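Local coordinates for protein L-Ala-D/L-Glu epimerase, a muconate lactonizing enzyme (Klebsiella pneumoniae subsp. pneumoniae MGH 78578, PDB 3FCP) that belongs to the enolase superfamily and binds a magnesium ion in a C-terminal domain of the TIM-barrel kind, at residues 139-147 with 166-174; 274-285 with 312-320. All coordinates share one frame; numbering follows the deposited sequence.

Contact 1 of 2, residues 139-147 with 166-174; sequences VLWTLASGD and AFKLKIGAR
The carbonyl oxygen of Leu-143 receives two donors: a water donates to Leu-143 O at 2.7 Å, and Lys-170 N reaches it with a weak hydrogen bond. The same water also donates to Lys-170 O, tying together the ends of the two strands. Further back the pairing is firmer, with Leu-143 N bonded to Lys-168 O at 2.9 Å and Lys-168 N to Trp-141 O at 3.0 Å. These bonds make the two strands parallel neighbours in the barrel sheet of an enolase-superfamily domain, twisted by 35° against each other. On one face Thr-142 and Lys-168 run side by side; Thr-142 OG1 rests 3.6 Å from Lys-168 CB and finds no polar partner in the model. With CG anti to the backbone N (chi1 166°) and the chain extended beyond, Lys-168 carries NZ away from 139-147 into salt bridges with Glu-327, Glu-225 and Asp-199. Lys-170, the second lysine of the Lys-x-Lys pattern known from muconate lactonizing enzymes, brings its side chain to about 6 Å from the magnesium ion. The other face is greasy: Leu-143 CD1 presses tightly on Leu-169 CD2 at 3.5 Å and also meets Phe-167 CB at 3.9 Å, while helix 148-158 packs over Leu-143 and helix 176-189 over Leu-169.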
# COMPACT_ATOMS: atom_id res chain seq x y z
N VAL A 139 25.93 21.26 23.75
CA VAL A 139 24.89 22.26 23.63
C VAL A 139 25.27 23.18 22.47
O VAL A 139 26.32 23.82 22.49
CB VAL A 139 24.78 23.12 24.92
CG1 VAL A 139 23.72 24.18 24.75
CG2 VAL A 139 24.47 22.23 26.12
N LEU A 140 24.42 23.23 21.45
CA LEU A 140 24.71 24.09 20.31
C LEU A 140 24.21 25.49 20.61
O LEU A 140 23.64 25.74 21.67
CB LEU A 140 24.05 23.53 19.04
CG LEU A 140 22.55 23.19 19.07
CD1 LEU A 140 21.72 24.47 19.10
CD2 LEU A 140 22.20 22.36 17.83
N TRP A 141 24.43 26.41 19.68
CA TRP A 141 23.97 27.79 19.85
C TRP A 141 23.07 28.15 18.68
O TRP A 141 23.31 27.74 17.55
CB TRP A 141 25.17 28.74 19.91
CG TRP A 141 24.79 30.17 20.19
CD1 TRP A 141 24.92 31.23 19.35
CD2 TRP A 141 24.19 30.67 21.39
NE1 TRP A 141 24.43 32.37 19.94
CE2 TRP A 141 23.98 32.06 21.20
CE3 TRP A 141 23.81 30.09 22.60
CZ2 TRP A 141 23.39 32.87 22.17
CZ3 TRP A 141 23.23 30.90 23.58
CH2 TRP A 141 23.03 32.27 23.36
N THR A 142 22.01 28.91 18.95
CA THR A 142 21.10 29.30 17.89
C THR A 142 21.44 30.70 17.39
O THR A 142 21.74 31.60 18.17
CB THR A 142 19.62 29.26 18.36
OG1 THR A 142 19.21 27.89 18.51
CG2 THR A 142 18.71 29.94 17.34
N LEU A 143 21.40 30.85 16.07
CA LEU A 143 21.67 32.12 15.43
C LEU A 143 20.32 32.59 14.89
O LEU A 143 19.79 32.01 13.94
CB LEU A 143 22.68 31.92 14.29
CG LEU A 143 24.02 31.34 14.76
CD1 LEU A 143 24.86 30.92 13.58
CD2 LEU A 143 24.74 32.39 15.60
N ALA A 144 19.76 33.61 15.52
CA ALA A 144 18.46 34.12 15.11
C ALA A 144 18.29 35.62 15.35
O ALA A 144 17.22 36.08 15.74
CB ALA A 144 17.36 33.36 15.84
N SER A 145 19.35 36.39 15.11
CA SER A 145 19.30 37.84 15.31
C SER A 145 18.54 38.51 14.17
O SER A 145 18.20 39.69 14.26
CB SER A 145 20.71 38.42 15.38
OG SER A 145 21.36 38.35 14.12
N GLY A 146 18.28 37.76 13.11
CA GLY A 146 17.57 38.32 11.97
C GLY A 146 18.53 39.02 11.02
O GLY A 146 18.12 39.50 9.96
N ASP A 147 19.80 39.08 11.41
CA ASP A 147 20.83 39.72 10.58
C ASP A 147 21.96 38.74 10.26
O ASP A 147 22.65 38.26 11.16
CB ASP A 147 21.42 40.94 11.31
CG ASP A 147 22.48 41.65 10.49
OD1 ASP A 147 22.12 42.29 9.48
OD2 ASP A 147 23.68 41.57 10.84
N ALA A 166 28.41 23.55 16.67
CA ALA A 166 27.13 23.26 16.04
C ALA A 166 26.25 24.50 16.18
O ALA A 166 26.22 25.12 17.24
CB ALA A 166 26.46 22.06 16.69
N PHE A 167 25.55 24.85 15.12
CA PHE A 167 24.67 26.01 15.14
C PHE A 167 23.30 25.68 14.56
O PHE A 167 23.19 24.92 13.60
CB PHE A 167 25.30 27.16 14.34
CG PHE A 167 26.65 27.58 14.85
CD1 PHE A 167 26.77 28.40 15.96
CD2 PHE A 167 27.81 27.12 14.23
CE1 PHE A 167 28.02 28.78 16.45
CE2 PHE A 167 29.07 27.49 14.72
CZ PHE A 167 29.17 28.32 15.83
N LYS A 168 22.27 26.26 15.16
CA LYS A 168 20.90 26.06 14.70
C LYS A 168 20.40 27.42 14.21
O LYS A 168 20.33 28.37 14.98
CB LYS A 168 20.02 25.55 15.84
CG LYS A 168 18.52 25.62 15.57
CD LYS A 168 17.71 25.01 16.71
CE LYS A 168 16.25 25.43 16.63
NZ LYS A 168 15.37 24.66 17.58
N LEU A 169 20.08 27.50 12.92
CA LEU A 169 19.61 28.76 12.35
C LEU A 169 18.10 28.76 12.23
O LEU A 169 17.50 27.79 11.73
CB LEU A 169 20.22 28.99 10.97
CG LEU A 169 21.64 28.49 10.69
CD1 LEU A 169 22.06 28.95 9.30
CD2 LEU A 169 22.60 28.98 11.75
N LYS A 170 17.47 29.83 12.69
CA LYS A 170 16.02 29.91 12.58
C LYS A 170 15.66 30.69 11.34
O LYS A 170 16.21 31.77 11.08
CB LYS A 170 15.42 30.56 13.84
CG LYS A 170 15.70 29.74 15.10
CD LYS A 170 14.54 29.78 16.10
CE LYS A 170 13.30 29.07 15.55
NZ LYS A 170 12.20 29.01 16.58
N ILE A 171 14.76 30.13 10.54
CA ILE A 171 14.32 30.76 9.31
C ILE A 171 12.84 30.51 9.15
O ILE A 171 12.22 29.90 10.02
CB ILE A 171 15.07 30.17 8.10
CG1 ILE A 171 14.87 28.65 8.05
CG2 ILE A 171 16.55 30.50 8.19
CD1 ILE A 171 15.49 27.98 6.85
N GLY A 172 12.28 30.98 8.04
CA GLY A 172 10.86 30.79 7.79
C GLY A 172 10.05 32.05 8.01
O GLY A 172 8.84 32.05 7.81
N ALA A 173 10.71 33.13 8.41
CA ALA A 173 10.02 34.40 8.66
C ALA A 173 10.10 35.34 7.45
O ALA A 173 9.42 36.36 7.42
CB ALA A 173 10.62 35.09 9.89
N ARG A 174 10.93 34.99 6.48
CA ARG A 174 11.08 35.81 5.28
C ARG A 174 10.80 34.99 4.02
O ARG A 174 10.49 33.81 4.10
CB ARG A 174 12.50 36.38 5.23
CG ARG A 174 12.84 37.30 6.39
CD ARG A 174 14.23 37.88 6.22
NE ARG A 174 14.54 38.88 7.24
CZ ARG A 174 14.71 38.62 8.53
NH1 ARG A 174 14.60 37.38 8.99
NH2 ARG A 174 14.99 39.61 9.38
O HOH W 1 19.26 32.11 11.29

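Contact 2 of 2, residues 274-285 with 312-320; sequences KIAKAGGPNSVL and ASLHAWSTL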
# COMPACT_ATOMS: atom_id res chain seq x y z
N LYS A 274 11.43 16.68 24.00
CA LYS A 274 11.26 17.82 24.90
C LYS A 274 10.40 17.35 26.07
O LYS A 274 9.33 16.79 25.87
CB LYS A 274 10.57 18.99 24.19
CG LYS A 274 11.42 19.61 23.06
CD LYS A 274 10.77 20.85 22.48
CE LYS A 274 11.63 21.45 21.36
NZ LYS A 274 11.03 22.69 20.82
N ILE A 275 10.86 17.58 27.30
CA ILE A 275 10.08 17.12 28.44
C ILE A 275 8.71 17.78 28.50
O ILE A 275 7.73 17.12 28.89
CB ILE A 275 10.84 17.32 29.79
CG1 ILE A 275 11.03 18.81 30.11
CG2 ILE A 275 12.20 16.62 29.73
CD1 ILE A 275 11.69 19.04 31.49
N ALA A 276 8.62 19.04 28.07
CA ALA A 276 7.35 19.77 28.08
C ALA A 276 6.29 19.15 27.17
O ALA A 276 5.10 19.15 27.50
CB ALA A 276 7.58 21.24 27.69
N LYS A 277 6.72 18.64 26.02
CA LYS A 277 5.80 18.03 25.07
C LYS A 277 5.31 16.65 25.51
O LYS A 277 4.18 16.27 25.21
CB LYS A 277 6.47 17.88 23.68
CG LYS A 277 6.77 19.19 22.95
CD LYS A 277 7.22 18.96 21.50
CE LYS A 277 8.48 18.11 21.39
NZ LYS A 277 8.84 17.76 19.97
N ALA A 278 6.16 15.92 26.23
CA ALA A 278 5.82 14.56 26.66
C ALA A 278 5.21 14.44 28.05
O ALA A 278 4.53 13.46 28.35
CB ALA A 278 7.05 13.68 26.58
N GLY A 279 5.45 15.43 28.91
CA GLY A 279 4.93 15.36 30.26
C GLY A 279 5.99 15.14 31.34
O GLY A 279 5.67 14.70 32.45
N GLY A 280 7.25 15.42 31.02
CA GLY A 280 8.29 15.27 32.02
C GLY A 280 9.52 14.45 31.67
O GLY A 280 9.55 13.77 30.64
N PRO A 281 10.54 14.48 32.52
CA PRO A 281 11.80 13.74 32.33
C PRO A 281 11.63 12.23 32.21
O PRO A 281 12.41 11.57 31.53
CB PRO A 281 12.62 14.13 33.57
CG PRO A 281 12.09 15.49 33.93
CD PRO A 281 10.60 15.31 33.74
N ASN A 282 10.63 11.65 32.87
CA ASN A 282 10.43 10.21 32.75
C ASN A 282 9.53 9.88 31.56
O ASN A 282 9.81 8.97 30.78
CB ASN A 282 9.81 9.62 34.03
CG ASN A 282 9.71 8.10 33.98
OD1 ASN A 282 8.65 7.53 34.23
ND2 ASN A 282 10.82 7.44 33.67
N SER A 283 8.45 10.64 31.42
CA SER A 283 7.50 10.43 30.32
C SER A 283 8.16 10.54 28.95
O SER A 283 7.81 9.79 28.03
CB SER A 283 6.35 11.44 30.41
OG SER A 283 5.55 11.18 31.55
N VAL A 284 9.11 11.45 28.80
CA VAL A 284 9.77 11.62 27.51
C VAL A 284 10.59 10.38 27.11
O VAL A 284 10.83 10.15 25.92
CB VAL A 284 10.69 12.87 27.50
CG1 VAL A 284 11.94 12.62 28.34
CG2 VAL A 284 11.06 13.24 26.06
N LEU A 285 11.00 9.59 28.10
CA LEU A 285 11.79 8.39 27.82
C LEU A 285 11.04 7.33 27.01
O LEU A 285 11.66 6.56 26.28
CB LEU A 285 12.31 7.78 29.13
CG LEU A 285 13.22 8.70 29.94
CD1 LEU A 285 13.64 8.02 31.24
CD2 LEU A 285 14.45 9.06 29.12
N ALA A 312 16.46 19.60 34.35
CA ALA A 312 15.51 18.49 34.40
C ALA A 312 15.62 17.74 33.07
O ALA A 312 15.69 16.50 33.05
CB ALA A 312 14.09 19.01 34.59
N SER A 313 15.66 18.49 31.97
CA SER A 313 15.79 17.89 30.65
C SER A 313 17.13 17.18 30.51
O SER A 313 17.19 16.07 29.99
CB SER A 313 15.68 18.95 29.55
OG SER A 313 14.50 19.71 29.69
N LEU A 314 18.20 17.83 30.96
CA LEU A 314 19.54 17.24 30.86
C LEU A 314 19.66 15.90 31.59
O LEU A 314 20.34 15.00 31.13
CB LEU A 314 20.62 18.19 31.38
CG LEU A 314 21.27 19.32 30.55
CD1 LEU A 314 21.59 18.85 29.13
CD2 LEU A 314 20.37 20.50 30.52
N HIS A 315 19.00 15.76 32.74
CA HIS A 315 19.08 14.49 33.47
C HIS A 315 18.53 13.36 32.60
O HIS A 315 19.07 12.25 32.60
CB HIS A 315 18.32 14.58 34.78
CG HIS A 315 19.11 15.18 35.90
ND1 HIS A 315 20.16 14.53 36.51
CD2 HIS A 315 19.02 16.39 36.50
CE1 HIS A 315 20.69 15.31 37.44
NE2 HIS A 315 20.01 16.45 37.45
N ALA A 316 17.46 13.65 31.86
CA ALA A 316 16.84 12.68 30.97
C ALA A 316 17.74 12.44 29.75
O ALA A 316 18.00 11.29 29.37
CB ALA A 316 15.46 13.17 30.52
N TRP A 317 18.23 13.52 29.15
CA TRP A 317 19.10 13.41 27.97
C TRP A 317 20.37 12.61 28.25
O TRP A 317 20.88 11.91 27.37
CB TRP A 317 19.52 14.81 27.47
CG TRP A 317 18.40 15.75 27.04
CD1 TRP A 317 18.52 17.09 26.81
CD2 TRP A 317 17.02 15.43 26.81
NE1 TRP A 317 17.31 17.63 26.45
CE2 TRP A 317 16.37 16.63 26.45
CE3 TRP A 317 16.27 14.24 26.88
CZ2 TRP A 317 15.00 16.69 26.17
CZ3 TRP A 317 14.90 14.30 26.60
CH2 TRP A 317 14.28 15.52 26.25
N SER A 318 20.87 12.70 29.48
CA SER A 318 22.10 12.00 29.87
C SER A 318 21.99 10.48 29.80
O SER A 318 22.99 9.78 29.66
CB SER A 318 22.51 12.38 31.30
OG SER A 318 21.71 11.72 32.27
N THR A 319 20.78 9.97 29.92
CA THR A 319 20.59 8.52 29.89
C THR A 319 20.46 7.97 28.48
O THR A 319 20.36 6.76 28.30
CB THR A 319 19.32 8.12 30.63
OG1 THR A 319 18.18 8.54 29.85
CG2 THR A 319 19.26 8.79 32.01
N LEU A 320 20.48 8.85 27.47
CA LEU A 320 20.29 8.41 26.09
C LEU A 320 21.39 8.77 25.11
O LEU A 320 22.11 9.74 25.31
CB LEU A 320 18.99 9.01 25.54
CG LEU A 320 17.69 8.83 26.33
CD1 LEU A 320 16.67 9.88 25.91
CD2 LEU A 320 17.18 7.42 26.10
O HOH W 2 13.21 19.50 27.10
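Val-284 meets the six-membered part of the Trp-317 indole with both methyls: CG2 sits at the ring edge, in its plane, 4.0 Å from CH2, and CG1 approaches CZ3 to 3.8 Å. The same end of the indole also lies against the backbone of Lys-274. Beside it, Ile-275 reaches across with CD1, which touches Ser-313 OG at 3.4 Å and Ala-312 CB at 3.9 Å; its CG1 lies between the backbone N and the carbonyl carbon (chi1 66°), and the chain extends from there toward helix 307-317. Ala-316, small enough for close approach, sets CB 3.6 Å from Pro-281 O, a buried oxygen with no partner in the model. Leu-285 touches Leu-320 CD1 with CD2, 4.0 Å away, and its side chain crosses that of Thr-319 at roughly a right angle.

A second shell holds these groups in place. One water accepts from Ile-275 N and donates to Ser-313 OG, whose hydroxyl is also bonded to Gly-309 O. Within the helix Ser-313 O lies over one face of the indole, toward its rim. Thr-319 OG1 donates in the carbonyl plane to Ala-316 O at 2.8 Å, and Thr-319 N bonds to the same oxygen, so that two donors of one residue grip it. Lys-274 NZ points away to Asp-250, a magnesium ligand. The segment after strand 270-273, leading into helix 283-294, thus packs on helix 307-317, which follows the next strand, 297-300, as neighbouring beta-alpha units do in the TIM-barrel domain of enolase-superfamily proteins.

How the contacts relate
Contact 1 closes before contact 2 opens along the chain, and their centres lie 24 Å apart, with nearest atoms about 5 Å from each other and not touching. They illustrate how one barrel uses two kinds of joint. Contact 1 pairs neighbouring strands of the sheet, 136-143 and 166-170; contact 2 packs helical segments, the first of which directly follows strand 270-273 of that same sheet. The magnesium ion, held by Asn-201, Asp-250 and Glu-251, relates them: the side chains of Lys-170 in contact 1 and Lys-274 in contact 2 come to about 6 and 5 Å from it, so elements distant in sequence approach the same ion.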